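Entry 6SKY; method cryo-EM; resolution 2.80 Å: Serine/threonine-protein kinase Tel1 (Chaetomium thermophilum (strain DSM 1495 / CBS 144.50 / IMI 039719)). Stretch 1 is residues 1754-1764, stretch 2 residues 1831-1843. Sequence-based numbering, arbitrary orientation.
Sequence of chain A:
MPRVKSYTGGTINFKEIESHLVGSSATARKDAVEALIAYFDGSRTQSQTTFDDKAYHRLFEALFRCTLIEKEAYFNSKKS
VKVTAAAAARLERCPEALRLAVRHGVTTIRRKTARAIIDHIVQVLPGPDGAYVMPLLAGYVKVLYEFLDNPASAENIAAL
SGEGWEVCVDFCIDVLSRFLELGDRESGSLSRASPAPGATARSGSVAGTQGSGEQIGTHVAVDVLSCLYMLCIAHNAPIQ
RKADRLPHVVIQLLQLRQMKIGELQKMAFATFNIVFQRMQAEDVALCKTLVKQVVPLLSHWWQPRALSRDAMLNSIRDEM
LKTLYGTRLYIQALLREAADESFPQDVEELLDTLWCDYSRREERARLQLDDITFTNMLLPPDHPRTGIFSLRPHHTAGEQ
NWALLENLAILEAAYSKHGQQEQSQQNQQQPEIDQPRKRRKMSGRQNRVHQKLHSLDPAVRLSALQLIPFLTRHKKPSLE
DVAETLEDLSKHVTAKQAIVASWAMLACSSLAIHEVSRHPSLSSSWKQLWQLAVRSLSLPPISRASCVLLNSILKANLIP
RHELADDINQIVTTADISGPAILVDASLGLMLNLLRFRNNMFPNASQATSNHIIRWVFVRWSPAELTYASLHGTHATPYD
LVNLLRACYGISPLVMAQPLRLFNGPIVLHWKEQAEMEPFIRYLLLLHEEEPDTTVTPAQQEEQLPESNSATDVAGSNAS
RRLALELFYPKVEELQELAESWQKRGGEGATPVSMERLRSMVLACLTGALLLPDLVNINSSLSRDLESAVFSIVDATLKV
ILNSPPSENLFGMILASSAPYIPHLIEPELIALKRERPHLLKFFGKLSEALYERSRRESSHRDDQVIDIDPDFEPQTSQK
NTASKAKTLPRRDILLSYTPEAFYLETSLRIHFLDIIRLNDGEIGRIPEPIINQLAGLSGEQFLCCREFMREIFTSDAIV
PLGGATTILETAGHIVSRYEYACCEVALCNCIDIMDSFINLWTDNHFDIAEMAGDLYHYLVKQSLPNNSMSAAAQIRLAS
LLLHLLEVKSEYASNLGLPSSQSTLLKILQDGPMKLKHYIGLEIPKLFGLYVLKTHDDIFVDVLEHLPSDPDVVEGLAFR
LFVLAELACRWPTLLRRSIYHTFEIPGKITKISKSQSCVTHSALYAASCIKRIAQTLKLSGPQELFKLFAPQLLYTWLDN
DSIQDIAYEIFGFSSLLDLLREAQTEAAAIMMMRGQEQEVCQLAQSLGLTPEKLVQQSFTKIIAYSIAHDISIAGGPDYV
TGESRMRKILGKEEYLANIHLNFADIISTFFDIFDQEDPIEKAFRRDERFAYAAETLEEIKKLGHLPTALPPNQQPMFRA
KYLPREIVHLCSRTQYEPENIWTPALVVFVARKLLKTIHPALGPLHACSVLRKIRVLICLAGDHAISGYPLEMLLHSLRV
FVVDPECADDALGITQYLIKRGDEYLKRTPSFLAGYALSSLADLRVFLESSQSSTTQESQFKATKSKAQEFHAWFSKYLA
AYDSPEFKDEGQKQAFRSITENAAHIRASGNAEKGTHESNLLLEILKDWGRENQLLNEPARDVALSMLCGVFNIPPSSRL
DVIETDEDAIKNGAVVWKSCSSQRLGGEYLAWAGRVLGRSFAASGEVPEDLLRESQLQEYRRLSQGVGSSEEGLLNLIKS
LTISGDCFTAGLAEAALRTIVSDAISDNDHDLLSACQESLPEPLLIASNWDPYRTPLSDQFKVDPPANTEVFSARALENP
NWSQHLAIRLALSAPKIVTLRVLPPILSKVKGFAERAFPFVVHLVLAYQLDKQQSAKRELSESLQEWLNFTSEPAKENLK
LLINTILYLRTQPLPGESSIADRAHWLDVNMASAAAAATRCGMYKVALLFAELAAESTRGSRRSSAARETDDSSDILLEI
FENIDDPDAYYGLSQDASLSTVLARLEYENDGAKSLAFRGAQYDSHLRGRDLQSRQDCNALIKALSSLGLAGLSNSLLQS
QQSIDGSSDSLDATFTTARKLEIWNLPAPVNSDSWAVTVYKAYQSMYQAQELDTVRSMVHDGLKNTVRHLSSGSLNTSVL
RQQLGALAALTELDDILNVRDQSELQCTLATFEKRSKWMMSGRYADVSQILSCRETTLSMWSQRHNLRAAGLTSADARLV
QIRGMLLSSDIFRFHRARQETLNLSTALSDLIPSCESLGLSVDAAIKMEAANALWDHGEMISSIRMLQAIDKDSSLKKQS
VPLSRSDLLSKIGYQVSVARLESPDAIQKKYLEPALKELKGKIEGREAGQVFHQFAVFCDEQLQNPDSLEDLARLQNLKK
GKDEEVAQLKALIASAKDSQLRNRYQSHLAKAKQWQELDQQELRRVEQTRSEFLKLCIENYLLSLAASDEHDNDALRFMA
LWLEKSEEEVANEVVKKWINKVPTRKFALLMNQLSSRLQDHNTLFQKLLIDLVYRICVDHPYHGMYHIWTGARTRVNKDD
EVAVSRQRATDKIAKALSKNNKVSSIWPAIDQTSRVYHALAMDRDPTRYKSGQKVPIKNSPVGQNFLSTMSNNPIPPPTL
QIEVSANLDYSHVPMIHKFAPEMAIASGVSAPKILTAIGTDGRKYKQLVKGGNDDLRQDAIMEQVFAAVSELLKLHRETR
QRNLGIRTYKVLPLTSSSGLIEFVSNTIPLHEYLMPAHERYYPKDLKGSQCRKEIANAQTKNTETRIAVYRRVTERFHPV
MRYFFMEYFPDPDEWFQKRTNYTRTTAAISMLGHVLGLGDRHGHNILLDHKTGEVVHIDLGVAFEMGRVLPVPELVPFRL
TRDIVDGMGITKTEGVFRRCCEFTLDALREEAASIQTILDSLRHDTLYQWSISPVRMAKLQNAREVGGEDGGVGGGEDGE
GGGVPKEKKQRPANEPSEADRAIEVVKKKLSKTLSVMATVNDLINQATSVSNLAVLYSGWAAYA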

# COMPACT_ATOMS: atom_id res chain seq x y z
N ALA A 1754 40.38 -43.75 3.48
CA ALA A 1754 39.24 -43.26 4.22
C ALA A 1754 39.18 -43.92 5.60
O ALA A 1754 39.94 -44.84 5.91
N ARG A 1755 38.30 -43.39 6.44
CA ARG A 1755 38.10 -43.84 7.81
C ARG A 1755 39.32 -43.54 8.68
O ARG A 1755 39.26 -43.67 9.90
N ALA A 1756 40.41 -43.09 8.06
CA ALA A 1756 41.54 -42.57 8.79
C ALA A 1756 41.37 -41.11 9.12
O ALA A 1756 42.18 -40.56 9.87
N LEU A 1757 40.35 -40.46 8.58
CA LEU A 1757 40.07 -39.08 8.92
C LEU A 1757 39.49 -38.94 10.32
O LEU A 1757 39.40 -37.82 10.83
N GLU A 1758 39.11 -40.04 10.97
CA GLU A 1758 38.43 -39.99 12.25
C GLU A 1758 39.33 -40.26 13.44
O GLU A 1758 38.87 -40.12 14.58
N ASN A 1759 40.58 -40.65 13.22
CA ASN A 1759 41.23 -40.71 14.53
C ASN A 1759 41.93 -39.39 14.83
O ASN A 1759 42.46 -38.75 13.92
N PRO A 1760 41.95 -38.97 16.08
CA PRO A 1760 42.43 -37.62 16.42
C PRO A 1760 43.89 -37.37 16.12
O PRO A 1760 44.41 -36.30 16.46
N ASN A 1761 44.58 -38.33 15.51
CA ASN A 1761 45.98 -38.16 15.13
C ASN A 1761 46.19 -38.36 13.64
O ASN A 1761 47.26 -38.78 13.21
N TRP A 1762 45.17 -38.07 12.84
CA TRP A 1762 45.31 -38.19 11.39
C TRP A 1762 46.36 -37.22 10.87
O TRP A 1762 47.22 -37.58 10.07
N SER A 1763 46.30 -35.97 11.34
CA SER A 1763 47.20 -34.95 10.84
C SER A 1763 48.65 -35.28 11.15
O SER A 1763 49.52 -35.10 10.30
N GLN A 1764 48.92 -35.79 12.35
CA GLN A 1764 50.29 -36.08 12.75
C GLN A 1764 50.88 -37.23 11.93
O GLN A 1764 52.00 -37.13 11.42
N THR A 1831 30.63 -37.32 6.12
CA THR A 1831 29.73 -36.73 7.10
C THR A 1831 29.92 -37.46 8.42
O THR A 1831 29.49 -38.60 8.57
N SER A 1832 30.58 -36.81 9.38
CA SER A 1832 30.85 -37.43 10.66
C SER A 1832 31.15 -36.35 11.68
O SER A 1832 31.64 -35.27 11.33
N GLU A 1833 30.85 -36.63 12.93
CA GLU A 1833 31.20 -35.69 13.97
C GLU A 1833 32.66 -35.81 14.39
O GLU A 1833 33.32 -34.78 14.59
N PRO A 1834 33.22 -37.02 14.55
CA PRO A 1834 34.65 -37.11 14.86
C PRO A 1834 35.56 -36.70 13.72
O PRO A 1834 36.76 -36.50 13.96
N ALA A 1835 35.05 -36.56 12.50
CA ALA A 1835 35.88 -36.22 11.35
C ALA A 1835 35.76 -34.77 10.93
O ALA A 1835 36.42 -34.36 9.98
N LYS A 1836 34.94 -33.97 11.62
CA LYS A 1836 34.73 -32.59 11.19
C LYS A 1836 35.98 -31.75 11.41
O LYS A 1836 36.31 -30.89 10.58
N GLU A 1837 36.72 -32.00 12.49
CA GLU A 1837 37.86 -31.16 12.82
C GLU A 1837 39.07 -31.43 11.95
O GLU A 1837 39.94 -30.56 11.84
N ASN A 1838 39.17 -32.60 11.33
CA ASN A 1838 40.19 -32.85 10.32
C ASN A 1838 39.75 -32.38 8.94
O ASN A 1838 40.59 -32.01 8.12
N LEU A 1839 38.45 -32.40 8.68
CA LEU A 1839 37.93 -31.88 7.43
C LEU A 1839 38.16 -30.38 7.33
O LEU A 1839 38.48 -29.86 6.26
N LYS A 1840 37.99 -29.66 8.45
CA LYS A 1840 38.35 -28.25 8.46
C LYS A 1840 39.80 -28.03 8.07
O LYS A 1840 40.12 -27.09 7.34
N LEU A 1841 40.69 -28.89 8.54
CA LEU A 1841 42.11 -28.74 8.23
C LEU A 1841 42.40 -29.05 6.77
O LEU A 1841 43.26 -28.42 6.16
N LEU A 1842 41.68 -30.01 6.19
CA LEU A 1842 41.82 -30.26 4.76
C LEU A 1842 41.38 -29.06 3.94
O LEU A 1842 42.05 -28.67 2.97
N ILE A 1843 40.24 -28.48 4.29
CA ILE A 1843 39.75 -27.31 3.57
C ILE A 1843 40.72 -26.14 3.70
O ILE A 1843 40.99 -25.43 2.72

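The contact between residues 1754-1764 and 1831-1843 of Tel1 is a small, largely apolar packing of a loop and the first turn of a helix against another helix and its lead-in, pinned by one buried asparagine, and it illustrates how a polar side chain can serve a backbone carbonyl within a hydrophobic patch. Together the stretches bury 546 Å², and the CA atoms nearest each other across the contact are those of Glu1758 and Ala1835, 4.6 Å apart.

The pin is Asn1838. Its CA-to-CB bond points toward the loop, and its m rotamer carries the amide to Leu1757, where ND2 donates a hydrogen bond to the backbone O at 2.6 Å with an N-H...O angle of 152°. The aliphatic part of the residue is used as well: CB of Asn1838 lies 3.9 Å from CG of Leu1757.

Leu1757 starts out sideways, but its t, p conformation brings its end to the helix. CD2 of Leu1757 lies 3.9 Å from CB of Ala1835 and 4.3 Å from CD1 of Leu1839, while its CD1 meets CD1 of Leu1842 at 4.1 Å. Trp1762, chi1 t, extends the apolar surface: its CH2 approaches CG of Leu1842 at 3.5 Å, and its CZ3 lies 4.2 Å from CD2 of Leu1841. That same CD2 of Leu1841 sits 3.8 Å from CB of Ser1763, whose chi1 is p.

Towards the start of the second stretch the contact turns polar. Glu1758 (m, t) packs its CG 3.7 Å from CB of Ala1835 and places OE2 3.5 Å from CG of Pro1834 and 3.1 Å from OG of Ser1832. The Ser1832 hydroxyl also has Thr1831 O within reach of its OG, at 2.7 Å. Within the loop, a salt bridge from Arg1755 NH1 to Glu1758 OE1 (3.2 Å) engages the carboxylate's other oxygen.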

# COMPACT_ATOMS: atom_id res chain seq x y z
CB ALA A 1754 37.95 -43.51 3.45
CB ARG A 1755 37.78 -45.33 7.86
CG ARG A 1755 36.39 -45.66 7.35
CD ARG A 1755 35.35 -44.96 8.19
NE ARG A 1755 34.10 -44.78 7.46
CZ ARG A 1755 33.03 -44.18 7.97
NH1 ARG A 1755 33.05 -43.71 9.20
NH2 ARG A 1755 31.93 -44.05 7.23
CB ALA A 1756 42.83 -42.76 8.00
CB LEU A 1757 39.11 -38.48 7.90
CG LEU A 1757 39.14 -36.97 7.74
CD1 LEU A 1757 40.34 -36.55 6.94
CD2 LEU A 1757 37.87 -36.49 7.08
CB GLU A 1758 37.26 -40.97 12.27
CG GLU A 1758 36.16 -40.61 11.31
CD GLU A 1758 35.00 -41.56 11.38
OE1 GLU A 1758 35.22 -42.78 11.31
OE2 GLU A 1758 33.85 -41.08 11.51
CB ASN A 1759 42.24 -41.85 14.59
CG ASN A 1759 43.22 -41.82 13.45
OD1 ASN A 1759 42.89 -41.38 12.35
ND2 ASN A 1759 44.44 -42.29 13.70
CB PRO A 1760 42.15 -37.52 17.92
CG PRO A 1760 41.08 -38.52 18.17
CD PRO A 1760 41.38 -39.65 17.25
CB ASN A 1761 46.87 -39.11 15.93
CG ASN A 1761 46.97 -38.73 17.38
OD1 ASN A 1761 46.47 -39.43 18.26
ND2 ASN A 1761 47.62 -37.61 17.65
CB TRP A 1762 43.97 -37.95 10.71
CG TRP A 1762 44.05 -37.76 9.24
CD1 TRP A 1762 44.22 -38.72 8.30
CD2 TRP A 1762 43.94 -36.52 8.53
NE1 TRP A 1762 44.24 -38.16 7.05
CE2 TRP A 1762 44.07 -36.81 7.17
CE3 TRP A 1762 43.76 -35.19 8.92
CZ2 TRP A 1762 44.01 -35.83 6.20
CZ3 TRP A 1762 43.71 -34.23 7.96
CH2 TRP A 1762 43.83 -34.54 6.62
CB SER A 1763 46.83 -33.60 11.45
OG SER A 1763 46.52 -33.75 12.82
CB GLN A 1764 50.33 -36.40 14.23
CG GLN A 1764 51.53 -37.17 14.68
CD GLN A 1764 51.39 -37.66 16.09
OE1 GLN A 1764 50.61 -37.12 16.87
NE2 GLN A 1764 52.13 -38.70 16.44
CB THR A 1831 28.29 -36.83 6.63
OG1 THR A 1831 28.22 -36.54 5.22
CG2 THR A 1831 27.41 -35.84 7.39
CB SER A 1832 32.02 -38.41 10.59
OG SER A 1832 31.67 -39.58 9.87
CB GLU A 1833 30.29 -35.86 15.18
CG GLU A 1833 30.37 -34.68 16.13
CD GLU A 1833 30.03 -33.38 15.43
OE1 GLU A 1833 29.11 -33.38 14.59
OE2 GLU A 1833 30.70 -32.36 15.72
CB PRO A 1834 34.83 -38.59 15.21
CG PRO A 1834 33.74 -39.27 14.49
CD PRO A 1834 32.59 -38.35 14.60
CB ALA A 1835 35.52 -37.12 10.17
CB LYS A 1836 33.55 -32.00 11.95
CG LYS A 1836 33.33 -30.53 11.68
CD LYS A 1836 32.13 -29.97 12.43
CE LYS A 1836 32.21 -28.45 12.47
NZ LYS A 1836 31.00 -27.80 13.05
CB GLU A 1837 38.23 -31.35 14.29
CG GLU A 1837 39.03 -30.22 14.86
CD GLU A 1837 38.35 -28.87 14.67
OE1 GLU A 1837 37.13 -28.77 14.91
OE2 GLU A 1837 39.04 -27.91 14.26
CB ASN A 1838 40.53 -34.33 10.25
CG ASN A 1838 41.23 -34.84 11.48
OD1 ASN A 1838 41.87 -34.08 12.20
ND2 ASN A 1838 41.11 -36.13 11.73
CB LEU A 1839 36.45 -32.23 7.31
CG LEU A 1839 35.79 -32.14 5.95
CD1 LEU A 1839 36.52 -32.98 4.96
CD2 LEU A 1839 34.37 -32.60 6.08
CB LYS A 1840 38.10 -27.66 9.84
CG LYS A 1840 36.68 -27.26 10.11
CD LYS A 1840 36.63 -26.36 11.31
CE LYS A 1840 35.21 -26.16 11.80
NZ LYS A 1840 34.45 -25.22 10.95
CB LEU A 1841 42.93 -29.64 9.15
CG LEU A 1841 44.44 -29.60 9.06
CD1 LEU A 1841 44.96 -28.28 9.53
CD2 LEU A 1841 45.01 -30.71 9.88
CB LEU A 1842 41.00 -31.49 4.37
CG LEU A 1842 41.75 -32.80 4.34
CD1 LEU A 1842 40.82 -33.87 3.86
CD2 LEU A 1842 42.94 -32.67 3.43
CB ILE A 1843 38.35 -26.95 4.06
CG1 ILE A 1843 37.35 -28.00 3.59
CG2 ILE A 1843 37.95 -25.59 3.57
CD1 ILE A 1843 36.18 -28.13 4.49